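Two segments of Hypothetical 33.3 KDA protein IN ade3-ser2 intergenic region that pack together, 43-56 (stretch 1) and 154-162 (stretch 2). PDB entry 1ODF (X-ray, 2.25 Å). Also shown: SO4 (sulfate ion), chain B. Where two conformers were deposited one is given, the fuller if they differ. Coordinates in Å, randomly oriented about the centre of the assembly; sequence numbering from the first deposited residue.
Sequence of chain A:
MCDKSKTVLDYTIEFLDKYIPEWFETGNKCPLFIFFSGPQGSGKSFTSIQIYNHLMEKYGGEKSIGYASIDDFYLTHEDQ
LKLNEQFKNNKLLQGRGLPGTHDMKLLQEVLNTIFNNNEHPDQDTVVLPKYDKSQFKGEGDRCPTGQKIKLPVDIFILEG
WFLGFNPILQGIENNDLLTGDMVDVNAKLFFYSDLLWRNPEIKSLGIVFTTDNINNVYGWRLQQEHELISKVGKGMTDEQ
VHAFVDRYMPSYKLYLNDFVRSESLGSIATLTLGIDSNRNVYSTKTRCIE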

# COMPACT_ATOMS: atom_id res chain seq x y z
N GLY A 43 10.20 -2.17 -4.56
CA GLY A 43 9.87 -2.19 -5.97
C GLY A 43 8.43 -2.60 -6.24
O GLY A 43 8.01 -2.72 -7.40
N LYS A 44 7.66 -2.81 -5.17
CA LYS A 44 6.26 -3.22 -5.28
C LYS A 44 5.43 -2.23 -6.10
O LYS A 44 4.49 -2.63 -6.81
CB LYS A 44 5.65 -3.39 -3.87
CG LYS A 44 5.85 -2.19 -2.94
CD LYS A 44 4.55 -1.43 -2.69
CE LYS A 44 4.84 -0.03 -2.16
NZ LYS A 44 5.81 -0.05 -1.03
N SER A 45 5.78 -0.95 -6.02
CA SER A 45 5.05 0.06 -6.78
C SER A 45 5.20 -0.16 -8.27
O SER A 45 4.21 -0.16 -9.01
CB SER A 45 5.55 1.45 -6.42
OG SER A 45 5.28 1.73 -5.06
N PHE A 46 6.44 -0.34 -8.72
CA PHE A 46 6.70 -0.57 -10.13
C PHE A 46 6.02 -1.87 -10.57
O PHE A 46 5.41 -1.93 -11.64
CB PHE A 46 8.22 -0.66 -10.37
CG PHE A 46 8.59 -0.99 -11.80
CD1 PHE A 46 8.46 -0.03 -12.80
CD2 PHE A 46 9.06 -2.26 -12.14
CE1 PHE A 46 8.80 -0.32 -14.13
CE2 PHE A 46 9.40 -2.56 -13.47
CZ PHE A 46 9.27 -1.59 -14.46
N THR A 47 6.10 -2.91 -9.74
CA THR A 47 5.48 -4.19 -10.08
C THR A 47 3.96 -4.08 -10.25
O THR A 47 3.39 -4.67 -11.19
CB THR A 47 5.80 -5.26 -9.02
OG1 THR A 47 7.22 -5.38 -8.86
CG2 THR A 47 5.24 -6.61 -9.44
N SER A 48 3.31 -3.34 -9.37
CA SER A 48 1.85 -3.16 -9.45
C SER A 48 1.48 -2.43 -10.73
O SER A 48 0.48 -2.77 -11.38
CB SER A 48 1.33 -2.38 -8.22
OG SER A 48 1.80 -1.04 -8.19
N ILE A 49 2.27 -1.43 -11.10
CA ILE A 49 2.03 -0.67 -12.33
C ILE A 49 2.17 -1.59 -13.55
O ILE A 49 1.36 -1.50 -14.49
CB ILE A 49 3.02 0.53 -12.45
CG1 ILE A 49 2.66 1.61 -11.43
CG2 ILE A 49 2.96 1.13 -13.84
CD1 ILE A 49 1.30 2.27 -11.67
N GLN A 50 3.17 -2.46 -13.53
CA GLN A 50 3.38 -3.39 -14.63
C GLN A 50 2.18 -4.32 -14.78
O GLN A 50 1.75 -4.64 -15.89
CB GLN A 50 4.63 -4.23 -14.40
CG GLN A 50 5.94 -3.49 -14.59
CD GLN A 50 7.14 -4.39 -14.35
OE1 GLN A 50 7.40 -4.80 -13.22
NE2 GLN A 50 7.87 -4.71 -15.42
N ILE A 51 1.64 -4.76 -13.65
CA ILE A 51 0.50 -5.67 -13.66
C ILE A 51 -0.72 -4.92 -14.23
O ILE A 51 -1.48 -5.48 -15.03
CB ILE A 51 0.21 -6.21 -12.24
CG1 ILE A 51 1.33 -7.17 -11.83
CG2 ILE A 51 -1.12 -6.92 -12.21
CD1 ILE A 51 1.58 -8.28 -12.84
N TYR A 52 -0.88 -3.66 -13.83
CA TYR A 52 -1.98 -2.84 -14.32
C TYR A 52 -1.94 -2.89 -15.84
O TYR A 52 -2.92 -3.25 -16.48
CB TYR A 52 -1.81 -1.39 -13.86
CG TYR A 52 -2.90 -0.44 -14.33
CD1 TYR A 52 -2.58 0.81 -14.86
CD2 TYR A 52 -4.25 -0.77 -14.21
CE1 TYR A 52 -3.57 1.71 -15.26
CE2 TYR A 52 -5.26 0.13 -14.60
CZ TYR A 52 -4.90 1.37 -15.12
OH TYR A 52 -5.87 2.27 -15.50
N ASN A 53 -0.79 -2.53 -16.41
CA ASN A 53 -0.65 -2.53 -17.86
C ASN A 53 -0.89 -3.91 -18.45
O ASN A 53 -1.54 -4.04 -19.48
CB ASN A 53 0.74 -2.03 -18.26
CG ASN A 53 0.92 -0.54 -17.97
OD1 ASN A 53 0.02 0.26 -18.21
ND2 ASN A 53 2.09 -0.18 -17.46
N HIS A 54 -0.35 -4.93 -17.79
CA HIS A 54 -0.51 -6.31 -18.23
C HIS A 54 -1.99 -6.65 -18.41
O HIS A 54 -2.40 -7.18 -19.44
CB HIS A 54 0.13 -7.24 -17.19
CG HIS A 54 0.02 -8.71 -17.51
ND1 HIS A 54 0.73 -9.31 -18.53
CD2 HIS A 54 -0.68 -9.70 -16.90
CE1 HIS A 54 0.48 -10.61 -18.53
NE2 HIS A 54 -0.37 -10.87 -17.55
N LEU A 55 -2.79 -6.32 -17.40
CA LEU A 55 -4.23 -6.58 -17.41
C LEU A 55 -4.98 -5.71 -18.42
O LEU A 55 -5.96 -6.15 -19.03
CB LEU A 55 -4.81 -6.38 -16.00
CG LEU A 55 -4.26 -7.36 -14.96
CD1 LEU A 55 -4.78 -7.01 -13.56
CD2 LEU A 55 -4.65 -8.78 -15.35
N MET A 56 -4.52 -4.47 -18.57
CA MET A 56 -5.12 -3.53 -19.50
C MET A 56 -4.94 -4.06 -20.91
O MET A 56 -5.81 -3.89 -21.76
CB MET A 56 -4.42 -2.18 -19.38
CG MET A 56 -4.70 -1.45 -18.08
SD MET A 56 -6.00 -0.23 -18.27
CE MET A 56 -4.99 1.22 -18.65
N ASP A 154 -14.30 -4.14 -12.56
CA ASP A 154 -14.07 -5.58 -12.56
C ASP A 154 -12.84 -5.97 -11.73
O ASP A 154 -12.89 -6.93 -10.96
CB ASP A 154 -13.93 -6.07 -14.00
CG ASP A 154 -15.24 -5.93 -14.79
OD1 ASP A 154 -16.19 -6.68 -14.48
OD2 ASP A 154 -15.30 -5.09 -15.70
N ILE A 155 -11.75 -5.23 -11.88
CA ILE A 155 -10.53 -5.50 -11.14
C ILE A 155 -9.98 -4.19 -10.59
O ILE A 155 -9.80 -3.23 -11.34
CB ILE A 155 -9.44 -6.16 -12.04
CG1 ILE A 155 -9.91 -7.55 -12.47
CG2 ILE A 155 -8.10 -6.24 -11.29
CD1 ILE A 155 -8.98 -8.23 -13.45
N PHE A 156 -9.74 -4.15 -9.29
CA PHE A 156 -9.19 -2.95 -8.69
C PHE A 156 -7.88 -3.24 -7.99
O PHE A 156 -7.80 -4.04 -7.04
CB PHE A 156 -10.17 -2.32 -7.70
CG PHE A 156 -9.75 -0.96 -7.25
CD1 PHE A 156 -8.73 -0.80 -6.31
CD2 PHE A 156 -10.31 0.18 -7.84
CE1 PHE A 156 -8.27 0.47 -5.97
CE2 PHE A 156 -9.85 1.47 -7.49
CZ PHE A 156 -8.83 1.61 -6.56
N ILE A 157 -6.84 -2.58 -8.47
CA ILE A 157 -5.49 -2.74 -7.96
C ILE A 157 -5.16 -1.62 -6.99
O ILE A 157 -5.21 -0.44 -7.34
CB ILE A 157 -4.47 -2.72 -9.12
CG1 ILE A 157 -4.82 -3.83 -10.12
CG2 ILE A 157 -3.05 -2.90 -8.60
CD1 ILE A 157 -3.92 -3.87 -11.33
N LEU A 158 -4.84 -1.98 -5.75
CA LEU A 158 -4.46 -1.01 -4.73
C LEU A 158 -3.09 -1.44 -4.18
O LEU A 158 -2.84 -2.63 -3.99
CB LEU A 158 -5.49 -0.96 -3.61
CG LEU A 158 -5.23 0.08 -2.50
CD1 LEU A 158 -5.32 1.49 -3.08
CD2 LEU A 158 -6.22 -0.12 -1.37
N GLU A 159 -2.21 -0.47 -3.94
CA GLU A 159 -0.87 -0.78 -3.44
C GLU A 159 -0.38 0.22 -2.40
O GLU A 159 -0.66 1.41 -2.48
CB GLU A 159 0.12 -0.83 -4.60
CG GLU A 159 0.45 0.52 -5.22
CD GLU A 159 1.55 1.27 -4.47
OE1 GLU A 159 1.68 2.49 -4.70
OE2 GLU A 159 2.30 0.66 -3.67
N GLY A 160 0.36 -0.31 -1.42
CA GLY A 160 0.91 0.50 -0.35
C GLY A 160 1.95 -0.31 0.42
O GLY A 160 1.98 -1.55 0.33
N TRP A 161 2.79 0.38 1.19
CA TRP A 161 3.83 -0.28 1.96
C TRP A 161 3.31 -0.93 3.25
O TRP A 161 4.00 -1.75 3.84
CB TRP A 161 4.96 0.71 2.31
CG TRP A 161 4.52 1.82 3.20
CD1 TRP A 161 3.96 3.01 2.82
CD2 TRP A 161 4.47 1.80 4.63
NE1 TRP A 161 3.56 3.72 3.93
CE2 TRP A 161 3.86 3.00 5.05
CE3 TRP A 161 4.89 0.87 5.60
CZ2 TRP A 161 3.65 3.30 6.40
CZ3 TRP A 161 4.68 1.17 6.94
CH2 TRP A 161 4.06 2.38 7.32
N PHE A 162 2.09 -0.56 3.67
CA PHE A 162 1.51 -1.13 4.89
C PHE A 162 0.17 -1.86 4.69
O PHE A 162 -0.53 -2.15 5.66
CB PHE A 162 1.35 -0.03 5.94
CG PHE A 162 0.33 1.02 5.57
CD1 PHE A 162 -1.00 0.91 6.01
CD2 PHE A 162 0.69 2.12 4.80
CE1 PHE A 162 -1.95 1.88 5.67
CE2 PHE A 162 -0.26 3.10 4.46
CZ PHE A 162 -1.58 2.98 4.90
S SO4 B . 8.72 1.09 -3.99
O1 SO4 B . 10.07 0.51 -4.16
O2 SO4 B . 8.64 1.78 -2.69
O3 SO4 B . 8.48 2.07 -5.06
O4 SO4 B . 7.71 0.02 -4.08

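The apolar centre of the contact is I157, which has 84 Å² covered by the helix, more than any other residue of either stretch. Its chi1 of -57° (m) and chi2 of 178° (t) extend the side chain so that CD1 reaches the helix backbone: I157 CD1 lies 3.7 Å from Y52 CA. The same methyl is 3.9 Å from L55 CD1, 4.2 Å from I51 CG2 and 4.1 Å from Y52 CB, so one methyl touches three helix residues, the neighbours I51 and Y52 and, about one turn further on, L55. The Y52 ring meets this methyl obliquely. L55 also carries the apolar patch toward the start of the strand, where its CD1 approaches I155 CG2 at 4.1 Å.

This pattern follows from the backbone arrangement. Helix 44-56 and the strand beginning at I155 run almost antiparallel, at 172°, with axes 8.7 Å apart at closest approach. I155, I157 and E159 direct their CA-to-CB bonds toward the helix, whereas that of L158 points away, as strand alternation predicts.

Toward the N-terminal end of the helix the contact becomes polar. S48 OG donates to S45 O at 2.7 Å, within its own helix, and packs 3.6 Å from E159 CG. E159 OE2 stands 3.0 Å from K44 CE and 3.5 Å from S45 OG. The charged atoms themselves, K44 NZ and E159 OE2, are 4.4 Å apart, beyond a salt bridge; the lysine amine instead passes W161 CB at 3.5 Å. No hydrogen bond joins the two stretches.

Beyond this edge, a sulfate, probably from the crystallisation liquor, binds at the helix N-terminus. G43 N donates to SO4 O1 (2.7 Å, 139°), and S45 N to SO4 O4 (2.9 Å, 167°), the latter much closer to linear.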